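Local coordinates for chromosomal replication initiator protein dnaA (Aquifex aeolicus, PDB 1L8Q) that probably initiates and regulates chromosomal replication by binding the replication origin in its ATP-bound form, through an AAA+ nucleotide-binding region and a DNA-binding helical domain, at residues Y23-E28 against S35-I40; I191-E196 against R221-E226; A238-V243 against G313-Q318; L267-C272 against I277-A282. One frame throughout, in Å; residues are numbered along the deposited sequence.

Interaction 1. Residues Y23-E28 against S35-I40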
# COMPACT_ATOMS: atom_id res chain seq x y z
N TYR A 23 -15.45 8.71 4.33
CA TYR A 23 -16.24 8.28 5.46
C TYR A 23 -17.65 8.88 5.43
O TYR A 23 -18.65 8.16 5.62
CB TYR A 23 -15.56 8.66 6.77
CG TYR A 23 -16.28 8.22 8.00
CD1 TYR A 23 -16.17 6.92 8.45
CD2 TYR A 23 -17.08 9.10 8.72
CE1 TYR A 23 -16.83 6.50 9.58
CE2 TYR A 23 -17.74 8.70 9.85
CZ TYR A 23 -17.61 7.39 10.28
OH TYR A 23 -18.26 6.98 11.41
N GLU A 24 -17.74 10.18 5.20
CA GLU A 24 -19.03 10.83 5.20
C GLU A 24 -19.89 10.32 4.07
O GLU A 24 -21.08 9.99 4.28
CB GLU A 24 -18.90 12.35 5.15
CG GLU A 24 -18.73 12.98 6.52
CD GLU A 24 -18.44 14.47 6.45
OE1 GLU A 24 -18.59 15.07 5.37
OE2 GLU A 24 -18.07 15.06 7.48
N VAL A 25 -19.31 10.23 2.87
CA VAL A 25 -20.03 9.74 1.71
C VAL A 25 -20.57 8.32 1.94
O VAL A 25 -21.74 8.05 1.68
CB VAL A 25 -19.19 9.80 0.41
CG1 VAL A 25 -19.86 9.02 -0.71
CG2 VAL A 25 -18.97 11.25 0.01
N VAL A 26 -19.73 7.44 2.46
CA VAL A 26 -20.16 6.09 2.71
C VAL A 26 -21.33 6.09 3.71
O VAL A 26 -22.32 5.37 3.53
CB VAL A 26 -18.99 5.21 3.21
CG1 VAL A 26 -19.50 3.93 3.89
CG2 VAL A 26 -18.05 4.87 2.06
N LYS A 27 -21.23 6.92 4.74
CA LYS A 27 -22.30 7.02 5.73
C LYS A 27 -23.59 7.62 5.17
O LYS A 27 -24.67 7.15 5.49
CB LYS A 27 -21.84 7.83 6.93
CG LYS A 27 -21.22 7.00 8.01
CD LYS A 27 -21.47 7.63 9.36
CE LYS A 27 -22.06 6.62 10.33
NZ LYS A 27 -22.35 7.25 11.64
N GLU A 28 -23.48 8.68 4.40
CA GLU A 28 -24.65 9.23 3.73
C GLU A 28 -25.31 8.12 2.90
O GLU A 28 -26.52 7.98 2.88
CB GLU A 28 -24.25 10.39 2.82
CG GLU A 28 -24.37 11.77 3.45
CD GLU A 28 -23.29 12.74 2.96
OE1 GLU A 28 -22.98 13.69 3.71
OE2 GLU A 28 -22.77 12.58 1.83
N SER A 35 -29.57 5.07 -3.59
CA SER A 35 -30.34 6.19 -4.11
C SER A 35 -29.64 7.55 -4.20
O SER A 35 -30.10 8.44 -4.93
CB SER A 35 -31.63 6.34 -3.33
OG SER A 35 -32.12 5.06 -2.96
N LEU A 36 -28.57 7.73 -3.46
CA LEU A 36 -27.88 9.00 -3.41
C LEU A 36 -26.63 8.96 -4.28
O LEU A 36 -26.46 9.76 -5.20
CB LEU A 36 -27.48 9.28 -1.97
CG LEU A 36 -27.75 10.65 -1.35
CD1 LEU A 36 -26.81 10.86 -0.15
CD2 LEU A 36 -27.61 11.77 -2.37
N TYR A 37 -25.75 8.02 -3.97
CA TYR A 37 -24.52 7.88 -4.70
C TYR A 37 -24.41 6.48 -5.23
O TYR A 37 -24.47 5.53 -4.46
CB TYR A 37 -23.34 8.12 -3.78
CG TYR A 37 -23.37 9.43 -3.05
CD1 TYR A 37 -23.50 10.64 -3.74
CD2 TYR A 37 -23.22 9.47 -1.67
CE1 TYR A 37 -23.52 11.86 -3.06
CE2 TYR A 37 -23.23 10.69 -0.99
CZ TYR A 37 -23.39 11.87 -1.69
OH TYR A 37 -23.39 13.04 -1.01
N ASN A 38 -24.21 6.35 -6.52
CA ASN A 38 -24.04 5.04 -7.11
C ASN A 38 -23.41 5.21 -8.46
O ASN A 38 -23.99 5.80 -9.33
CB ASN A 38 -25.39 4.32 -7.24
CG ASN A 38 -25.29 2.80 -6.97
OD1 ASN A 38 -24.29 2.30 -6.42
ND2 ASN A 38 -26.33 2.07 -7.35
N PRO A 39 -22.19 4.72 -8.62
CA PRO A 39 -21.48 4.04 -7.55
C PRO A 39 -20.64 4.99 -6.72
O PRO A 39 -20.49 6.17 -7.05
CB PRO A 39 -20.53 3.12 -8.30
CG PRO A 39 -20.39 3.73 -9.66
CD PRO A 39 -21.39 4.81 -9.84
N ILE A 40 -20.07 4.44 -5.65
CA ILE A 40 -19.06 5.10 -4.86
C ILE A 40 -17.75 4.43 -5.22
O ILE A 40 -17.67 3.21 -5.18
CB ILE A 40 -19.32 4.89 -3.38
CG1 ILE A 40 -20.57 5.62 -2.94
CG2 ILE A 40 -18.13 5.36 -2.54
CD1 ILE A 40 -20.91 5.36 -1.52

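Interaction 2. Residues I191-E196 against R221-E226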
# COMPACT_ATOMS: atom_id res chain seq x y z
N ILE A 191 5.58 6.88 20.93
CA ILE A 191 4.60 7.47 20.02
C ILE A 191 5.32 8.28 18.98
O ILE A 191 5.04 8.13 17.79
CB ILE A 191 3.60 8.36 20.77
CG1 ILE A 191 2.85 7.52 21.81
CG2 ILE A 191 2.61 8.98 19.80
CD1 ILE A 191 2.23 8.31 22.91
N ASP A 192 6.27 9.10 19.40
CA ASP A 192 7.08 9.85 18.45
C ASP A 192 7.86 8.93 17.50
O ASP A 192 7.83 9.12 16.28
CB ASP A 192 8.02 10.83 19.15
CG ASP A 192 7.32 12.13 19.57
OD1 ASP A 192 6.13 12.33 19.19
OD2 ASP A 192 7.86 13.00 20.30
N TYR A 193 8.53 7.92 18.04
CA TYR A 193 9.30 7.02 17.21
C TYR A 193 8.45 6.45 16.11
O TYR A 193 8.89 6.32 14.97
CB TYR A 193 9.86 5.84 18.02
CG TYR A 193 10.48 4.77 17.14
CD1 TYR A 193 11.81 4.86 16.72
CD2 TYR A 193 9.73 3.70 16.69
CE1 TYR A 193 12.38 3.90 15.92
CE2 TYR A 193 10.29 2.73 15.86
CZ TYR A 193 11.62 2.84 15.49
OH TYR A 193 12.18 1.88 14.66
N LEU A 194 7.22 6.08 16.46
CA LEU A 194 6.34 5.46 15.53
C LEU A 194 5.84 6.46 14.48
O LEU A 194 5.69 6.11 13.30
CB LEU A 194 5.18 4.78 16.27
CG LEU A 194 5.63 3.63 17.17
CD1 LEU A 194 4.53 3.18 18.10
CD2 LEU A 194 6.18 2.44 16.35
N LEU A 195 5.60 7.71 14.89
CA LEU A 195 5.14 8.72 13.95
C LEU A 195 6.15 8.91 12.86
O LEU A 195 5.81 8.88 11.67
CB LEU A 195 4.87 10.05 14.64
CG LEU A 195 3.47 10.30 15.21
CD1 LEU A 195 3.35 11.77 15.63
CD2 LEU A 195 2.37 9.94 14.21
N GLU A 196 7.41 9.08 13.25
CA GLU A 196 8.48 9.29 12.30
C GLU A 196 8.79 8.10 11.40
O GLU A 196 9.25 8.29 10.29
CB GLU A 196 9.76 9.76 12.99
CG GLU A 196 9.93 11.28 13.03
CD GLU A 196 10.08 11.93 11.65
OE1 GLU A 196 9.87 11.26 10.61
OE2 GLU A 196 10.42 13.15 11.59
N ARG A 221 18.90 0.64 19.65
CA ARG A 221 20.28 0.20 19.55
C ARG A 221 20.51 -0.55 18.24
O ARG A 221 21.47 -0.26 17.51
CB ARG A 221 20.63 -0.70 20.72
CG ARG A 221 22.12 -0.88 20.94
CD ARG A 221 22.46 -1.92 21.98
NE ARG A 221 23.86 -1.90 22.38
CZ ARG A 221 24.85 -2.48 21.70
NH1 ARG A 221 24.58 -3.14 20.59
NH2 ARG A 221 26.10 -2.41 22.14
N LYS A 222 19.64 -1.50 17.94
CA LYS A 222 19.78 -2.27 16.73
C LYS A 222 19.76 -1.34 15.53
O LYS A 222 20.60 -1.46 14.63
CB LYS A 222 18.69 -3.35 16.62
CG LYS A 222 18.82 -4.28 15.40
CD LYS A 222 20.25 -4.77 15.21
CE LYS A 222 20.31 -5.99 14.27
NZ LYS A 222 19.86 -5.70 12.86
N GLU A 223 18.84 -0.38 15.53
CA GLU A 223 18.72 0.49 14.36
C GLU A 223 19.91 1.43 14.23
O GLU A 223 20.33 1.78 13.14
CB GLU A 223 17.37 1.22 14.34
CG GLU A 223 16.26 0.30 13.90
CD GLU A 223 14.93 0.98 13.77
OE1 GLU A 223 14.75 2.09 14.33
OE2 GLU A 223 14.04 0.39 13.11
N ARG A 224 20.50 1.79 15.36
CA ARG A 224 21.69 2.64 15.36
C ARG A 224 22.84 1.88 14.72
O ARG A 224 23.59 2.42 13.90
CB ARG A 224 22.08 3.00 16.78
CG ARG A 224 22.74 4.31 16.91
CD ARG A 224 23.56 4.47 18.17
NE ARG A 224 23.10 3.64 19.30
CZ ARG A 224 22.21 4.02 20.22
NH1 ARG A 224 21.63 5.21 20.13
NH2 ARG A 224 21.88 3.21 21.22
N LYS A 225 22.97 0.62 15.11
CA LYS A 225 23.98 -0.24 14.54
C LYS A 225 23.78 -0.40 13.03
O LYS A 225 24.73 -0.34 12.27
CB LYS A 225 23.96 -1.59 15.22
CG LYS A 225 24.90 -1.72 16.41
CD LYS A 225 25.73 -3.01 16.24
CE LYS A 225 26.11 -3.64 17.58
NZ LYS A 225 26.97 -4.86 17.39
N GLU A 226 22.54 -0.59 12.60
CA GLU A 226 22.27 -0.69 11.19
C GLU A 226 22.75 0.57 10.47
O GLU A 226 23.44 0.48 9.44
CB GLU A 226 20.80 -0.99 10.92
CG GLU A 226 20.41 -2.40 11.28
CD GLU A 226 18.90 -2.57 11.42
OE1 GLU A 226 18.15 -1.63 11.02
OE2 GLU A 226 18.47 -3.64 11.93

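Interaction 3. Residues A238-V243 against G313-Q318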
# COMPACT_ATOMS: atom_id res chain seq x y z
N ALA A 238 34.03 4.54 -0.95
CA ALA A 238 35.02 5.60 -1.02
C ALA A 238 36.41 5.04 -1.28
O ALA A 238 36.90 5.07 -2.41
CB ALA A 238 35.02 6.42 0.27
N ASN A 239 37.04 4.52 -0.23
CA ASN A 239 38.39 3.98 -0.31
C ASN A 239 38.68 3.18 -1.58
O ASN A 239 39.84 3.04 -1.98
CB ASN A 239 38.71 3.14 0.93
CG ASN A 239 38.40 3.87 2.22
OD1 ASN A 239 38.69 5.06 2.36
ND2 ASN A 239 37.79 3.17 3.17
N TYR A 240 37.63 2.65 -2.22
CA TYR A 240 37.80 1.91 -3.47
C TYR A 240 37.71 2.80 -4.71
O TYR A 240 38.46 2.63 -5.66
CB TYR A 240 36.80 0.75 -3.57
CG TYR A 240 37.15 -0.22 -4.68
CD1 TYR A 240 38.06 -1.26 -4.47
CD2 TYR A 240 36.59 -0.09 -5.95
CE1 TYR A 240 38.40 -2.14 -5.49
CE2 TYR A 240 36.92 -0.97 -6.98
CZ TYR A 240 37.82 -1.99 -6.74
OH TYR A 240 38.15 -2.87 -7.75
N TYR A 241 36.79 3.76 -4.68
CA TYR A 241 36.55 4.63 -5.83
C TYR A 241 37.44 5.86 -5.85
O TYR A 241 37.57 6.51 -6.89
CB TYR A 241 35.09 5.06 -5.88
CG TYR A 241 34.21 4.10 -6.62
CD1 TYR A 241 34.28 2.74 -6.37
CD2 TYR A 241 33.31 4.54 -7.58
CE1 TYR A 241 33.48 1.85 -7.05
CE2 TYR A 241 32.50 3.66 -8.26
CZ TYR A 241 32.59 2.31 -7.99
OH TYR A 241 31.79 1.42 -8.66
N ALA A 242 38.05 6.18 -4.72
CA ALA A 242 38.89 7.36 -4.62
C ALA A 242 38.04 8.62 -4.57
O ALA A 242 38.25 9.57 -5.33
CB ALA A 242 39.87 7.42 -5.79
N VAL A 243 37.05 8.60 -3.68
CA VAL A 243 36.21 9.75 -3.42
C VAL A 243 36.07 9.83 -1.91
O VAL A 243 36.00 8.80 -1.26
CB VAL A 243 34.82 9.60 -4.06
CG1 VAL A 243 33.96 10.81 -3.76
CG2 VAL A 243 34.95 9.40 -5.56
N GLY A 313 29.67 -7.32 -8.08
CA GLY A 313 29.69 -8.59 -7.39
C GLY A 313 30.84 -8.67 -6.40
O GLY A 313 30.68 -9.12 -5.27
N PHE A 314 32.00 -8.21 -6.84
CA PHE A 314 33.18 -8.21 -6.00
C PHE A 314 33.03 -7.22 -4.83
O PHE A 314 33.44 -7.50 -3.70
CB PHE A 314 34.40 -7.87 -6.84
CG PHE A 314 35.66 -7.79 -6.05
CD1 PHE A 314 36.33 -8.94 -5.68
CD2 PHE A 314 36.19 -6.57 -5.68
CE1 PHE A 314 37.50 -8.88 -4.95
CE2 PHE A 314 37.35 -6.50 -4.95
CZ PHE A 314 38.01 -7.65 -4.59
N LEU A 315 32.44 -6.07 -5.11
CA LEU A 315 32.22 -5.06 -4.10
C LEU A 315 31.26 -5.58 -3.03
O LEU A 315 31.44 -5.34 -1.83
CB LEU A 315 31.68 -3.77 -4.73
CG LEU A 315 32.61 -3.06 -5.71
CD1 LEU A 315 31.94 -1.81 -6.26
CD2 LEU A 315 33.92 -2.71 -5.04
N GLU A 316 30.23 -6.29 -3.48
CA GLU A 316 29.23 -6.87 -2.59
C GLU A 316 29.89 -7.81 -1.60
O GLU A 316 29.63 -7.75 -0.41
CB GLU A 316 28.18 -7.63 -3.40
CG GLU A 316 27.25 -6.75 -4.21
CD GLU A 316 26.33 -7.56 -5.10
OE1 GLU A 316 26.59 -8.76 -5.28
OE2 GLU A 316 25.34 -6.99 -5.61
N LYS A 317 30.75 -8.68 -2.11
CA LYS A 317 31.41 -9.68 -1.28
C LYS A 317 32.37 -9.05 -0.27
O LYS A 317 32.39 -9.42 0.90
CB LYS A 317 32.12 -10.72 -2.15
CG LYS A 317 31.16 -11.59 -2.97
CD LYS A 317 31.85 -12.27 -4.15
CE LYS A 317 30.87 -13.14 -4.95
NZ LYS A 317 29.58 -12.42 -5.22
N GLN A 318 33.15 -8.08 -0.72
CA GLN A 318 34.05 -7.40 0.18
C GLN A 318 33.27 -6.67 1.28
O GLN A 318 33.53 -6.87 2.47
CB GLN A 318 34.95 -6.44 -0.59
CG GLN A 318 35.92 -7.14 -1.52
CD GLN A 318 36.84 -8.13 -0.79
OE1 GLN A 318 37.55 -7.75 0.15
NE2 GLN A 318 36.85 -9.38 -1.24

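Interaction 4. Residues L267-C272 against I277-A282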
# COMPACT_ATOMS: atom_id res chain seq x y z
N LEU A 267 24.68 -1.10 -2.76
CA LEU A 267 25.29 -1.95 -1.74
C LEU A 267 24.50 -1.91 -0.43
O LEU A 267 24.36 -2.93 0.25
CB LEU A 267 26.75 -1.56 -1.52
CG LEU A 267 27.67 -1.80 -2.72
CD1 LEU A 267 29.11 -1.93 -2.28
CD2 LEU A 267 27.24 -3.04 -3.47
N CYS A 268 23.98 -0.74 -0.08
CA CYS A 268 23.17 -0.59 1.12
C CYS A 268 21.92 -1.40 0.94
O CYS A 268 21.48 -2.10 1.85
CB CYS A 268 22.80 0.87 1.36
SG CYS A 268 24.06 1.84 2.23
N ARG A 269 21.35 -1.32 -0.25
CA ARG A 269 20.14 -2.07 -0.55
C ARG A 269 20.41 -3.56 -0.60
O ARG A 269 19.76 -4.33 0.07
CB ARG A 269 19.51 -1.59 -1.87
CG ARG A 269 18.20 -2.28 -2.23
CD ARG A 269 17.10 -2.15 -1.17
NE ARG A 269 15.78 -2.25 -1.77
CZ ARG A 269 14.66 -2.45 -1.10
NH1 ARG A 269 14.68 -2.59 0.22
NH2 ARG A 269 13.50 -2.52 -1.75
N LYS A 270 21.41 -3.96 -1.38
CA LYS A 270 21.62 -5.38 -1.63
C LYS A 270 22.42 -6.11 -0.55
O LYS A 270 22.17 -7.29 -0.28
CB LYS A 270 22.21 -5.60 -3.02
CG LYS A 270 21.30 -5.13 -4.16
CD LYS A 270 19.97 -5.89 -4.15
CE LYS A 270 19.27 -5.80 -5.51
NZ LYS A 270 18.28 -6.90 -5.69
N VAL A 271 23.38 -5.42 0.05
CA VAL A 271 24.24 -6.06 1.03
C VAL A 271 23.72 -6.00 2.47
O VAL A 271 23.83 -6.97 3.21
CB VAL A 271 25.68 -5.51 0.97
CG1 VAL A 271 26.50 -6.03 2.13
CG2 VAL A 271 26.33 -5.88 -0.36
N CYS A 272 23.13 -4.88 2.87
CA CYS A 272 22.60 -4.75 4.22
C CYS A 272 21.09 -4.83 4.32
O CYS A 272 20.54 -4.70 5.42
CB CYS A 272 23.09 -3.47 4.88
SG CYS A 272 24.86 -3.46 5.22
N ILE A 277 13.60 4.01 2.20
CA ILE A 277 13.57 5.09 3.17
C ILE A 277 14.88 5.13 3.93
O ILE A 277 15.52 6.18 3.99
CB ILE A 277 12.39 4.91 4.14
CG1 ILE A 277 11.07 4.86 3.37
CG2 ILE A 277 12.37 6.06 5.15
CD1 ILE A 277 10.29 6.17 3.40
N GLU A 278 15.29 3.99 4.48
CA GLU A 278 16.54 3.90 5.25
C GLU A 278 17.74 4.34 4.43
O GLU A 278 18.57 5.11 4.90
CB GLU A 278 16.76 2.48 5.79
CG GLU A 278 16.13 2.23 7.15
CD GLU A 278 16.01 0.75 7.49
OE1 GLU A 278 16.53 -0.10 6.71
OE2 GLU A 278 15.40 0.43 8.53
N ILE A 279 17.84 3.83 3.21
CA ILE A 279 18.93 4.21 2.33
C ILE A 279 18.84 5.70 2.05
O ILE A 279 19.84 6.42 2.13
CB ILE A 279 18.88 3.41 1.02
CG1 ILE A 279 18.96 1.92 1.31
CG2 ILE A 279 20.01 3.83 0.10
CD1 ILE A 279 18.67 1.06 0.12
N ALA A 280 17.64 6.18 1.74
CA ALA A 280 17.46 7.60 1.47
C ALA A 280 17.94 8.43 2.65
O ALA A 280 18.65 9.41 2.48
CB ALA A 280 16.00 7.91 1.15
N ARG A 281 17.57 8.01 3.85
CA ARG A 281 17.97 8.72 5.06
C ARG A 281 19.47 8.68 5.24
O ARG A 281 20.09 9.66 5.65
CB ARG A 281 17.29 8.13 6.30
CG ARG A 281 15.79 8.39 6.40
CD ARG A 281 15.16 7.87 7.68
NE ARG A 281 13.71 7.93 7.64
CZ ARG A 281 12.96 8.34 8.65
NH1 ARG A 281 13.53 8.74 9.78
NH2 ARG A 281 11.63 8.37 8.54
N ALA A 282 20.06 7.53 4.95
CA ALA A 282 21.49 7.37 5.10
C ALA A 282 22.18 8.41 4.25
O ALA A 282 23.01 9.19 4.73
CB ALA A 282 21.90 5.99 4.67

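Interaction 1. Residues Y23-E28 against S35-I40
V25 and E28, on one side of a helix, with the backbone of V26 between them, meet the irregular segment 35-40 as it runs into strand 40-43, with the CA atoms of V25 and Y37 8.0 Å apart and those of V26 and I40 7.7 Å apart. Y37 is the central residue of the contact. Its hydroxyl donates a hydrogen bond to the carboxylate of E28, 2.9 Å from Y37 OH to E28 OE2, and the oxygen is met from above its carboxylate plane, 39° out of it, while lying near the plane of the ring at its edge. Closer to the backbone, V25 CG1 approaches Y37 CD2 at 3.5 Å. This methyl stands anti to the backbone N of V25 (chi1 168°), and from there it also reaches I40 CD1, at 3.9 Å. L36 CD1 lies against E28 CB at the outer margin. I160 of strand 160-163 touches V25, Y37 and I40, and V26 turns to L53 and A57 of helix 50-63. Polar at its outer end and aliphatic toward the sheet, the contact seats helix 20-31 against strand 40-43, which leads into the P-loop, within the parallel sheet of strand order 2-3-4-1-5 characteristic of the AAA+ fold.

Interaction 2. Residues I191-E196 against R221-E226
Y193 and E223 join two helical segments whose backbones stay well apart: their CA atoms, the nearest pair, are separated by 11.8 Å, and two long side chains bridge the gap. They come from opposite directions and meet at their polar ends. The tyrosine ring swings toward the other helix because its CG lies anti to the backbone N (chi1 171°), and E223 answers with a chain that is extended beyond CG. Y193 OH donates to E223 OE1 over 2.6 Å. The hydrogen bond arrives on the syn side of that oxygen, 26° out of the carboxylate plane, and OE1 sits at the edge of the ring, with ring and carboxylate turned 34° from each other. The other carboxylate oxygen, OE2, forms a salt bridge with K207, so a phenol and an ammonium group share this one acid, which probably favours its ionised form. With E223 replaced by an alanine, the Y193 hydroxyl and the K207 ammonium group would probably lose the carboxylate they share, and the two helices their direct link. Farther round its own helix, K222 NZ makes a 2.7 Å salt bridge to E226 OE2, using the anti lone pair. The joined elements are helix 188-197, in the AAA+ region, and the long helix 216-241 that begins the DNA-binding domain. Helix 201-214 lies beside the contact, its K207 also touching Y193 and L194, while I191, L194 and L195 pack against helix 168-181.

Interaction 3. Residues A238-V243 against G313-Q318
Y240 and Y241, in the last turn of helix 216-241, pack on L315 of helix 308-323 within the helical DNA-binding domain that carries the helix-turn-helix; the CA atoms of Y240 and L315 are 9.0 Å apart. Along 238-243, Y240 is the first to touch. Its CG is anti to the backbone N (chi1 -167°), which carries the ring toward the opposite helix and offers it one face. The next residue, Y241, lets its phenol run on past L315, the two side chains crossing at about a right angle, and it goes on to A260 and I263 of helix 258-272. Then the helix stops, as A242 leaves helical geometry with a positive phi of 75°. Facing both tyrosines, L315 divides its branches between them and also touches F236 and I263, so it helps close the apolar interior of the domain. Cut back to an alanine, L315 would probably open a gap between the tyrosines and helix 308-323 and leave Y240 freer to turn. The branch toward Y241 is CD1, 4.0 Å from Y241 CE1 near the plane of that ring. The other makes a CH-pi contact: L315 CD2 stands 4.0 Å from the centroid of the Y240 ring, 16° off the ring normal.

Interaction 4. Residues L267-C272 against I277-A282
Two torsions bring I279 and R269 together: I279 holds CG1 anti to its carbonyl carbon (chi1 -58°) and then runs out straight to CD1, while R269 has CG anti to the backbone N (chi1 -177°) before its chain bends at CG. The side chains cross at about a right angle. I279 CD1 lies across the root of the arginine, 3.4 Å from R269 CB and 3.8 Å from R269 CD, so it is the methylene part of R269 that touches the isoleucine. One residue back, C268 turns toward the second helix, and its CB comes to 4.0 Å from I279 CG1. Here the backbones are close, with the CA atoms of C268 and I279 6.5 Å apart, as suits two helices joined by a turn of a few residues. That turn is tied back to the first helix: R269 NH1 donates a hydrogen bond to the carbonyl of A274, and the backbones of C268 and A274 are also hydrogen-bonded. L230 of helix 216-241 covers C268, and A274 touches I279. Helix 276-282 is followed by helix 290-300, and these two probably form the helix-turn-helix of the DNA-binding domain, which the contact would then seat on helix 258-272. Chemically the contact is purely apolar across the two segments, resting on one buried isoleucine. The arginine serves two ends: its hydrocarbon stem takes part in this packing, while its guanidinium group turns to the linking turn, so that a charged residue can border a buried contact.

Interaction 1 stands apart in the AAA+ region, its centre 40 Å or more from the others; interactions 3 and 4 lie in the DNA-binding domain, and interaction 2 ties the two regions together. Helix 216-241 serves both 2 and 3, about 28 Å apart between centres. Interaction 4 is nested within the chain loop closed by interaction 3 and touches it where L267 packs on L315 and E316; it also meets interaction 2 through a probable hydrogen bond from R281 to the E196 carbonyl. Chemistry follows place: the buried contact 4 is aliphatic, the partly buried 3 sets aromatic against aliphatic groups, 1 adds a tyrosine-glutamate hydrogen bond to such packing, and surface contact 2 rests on that kind of bond alone.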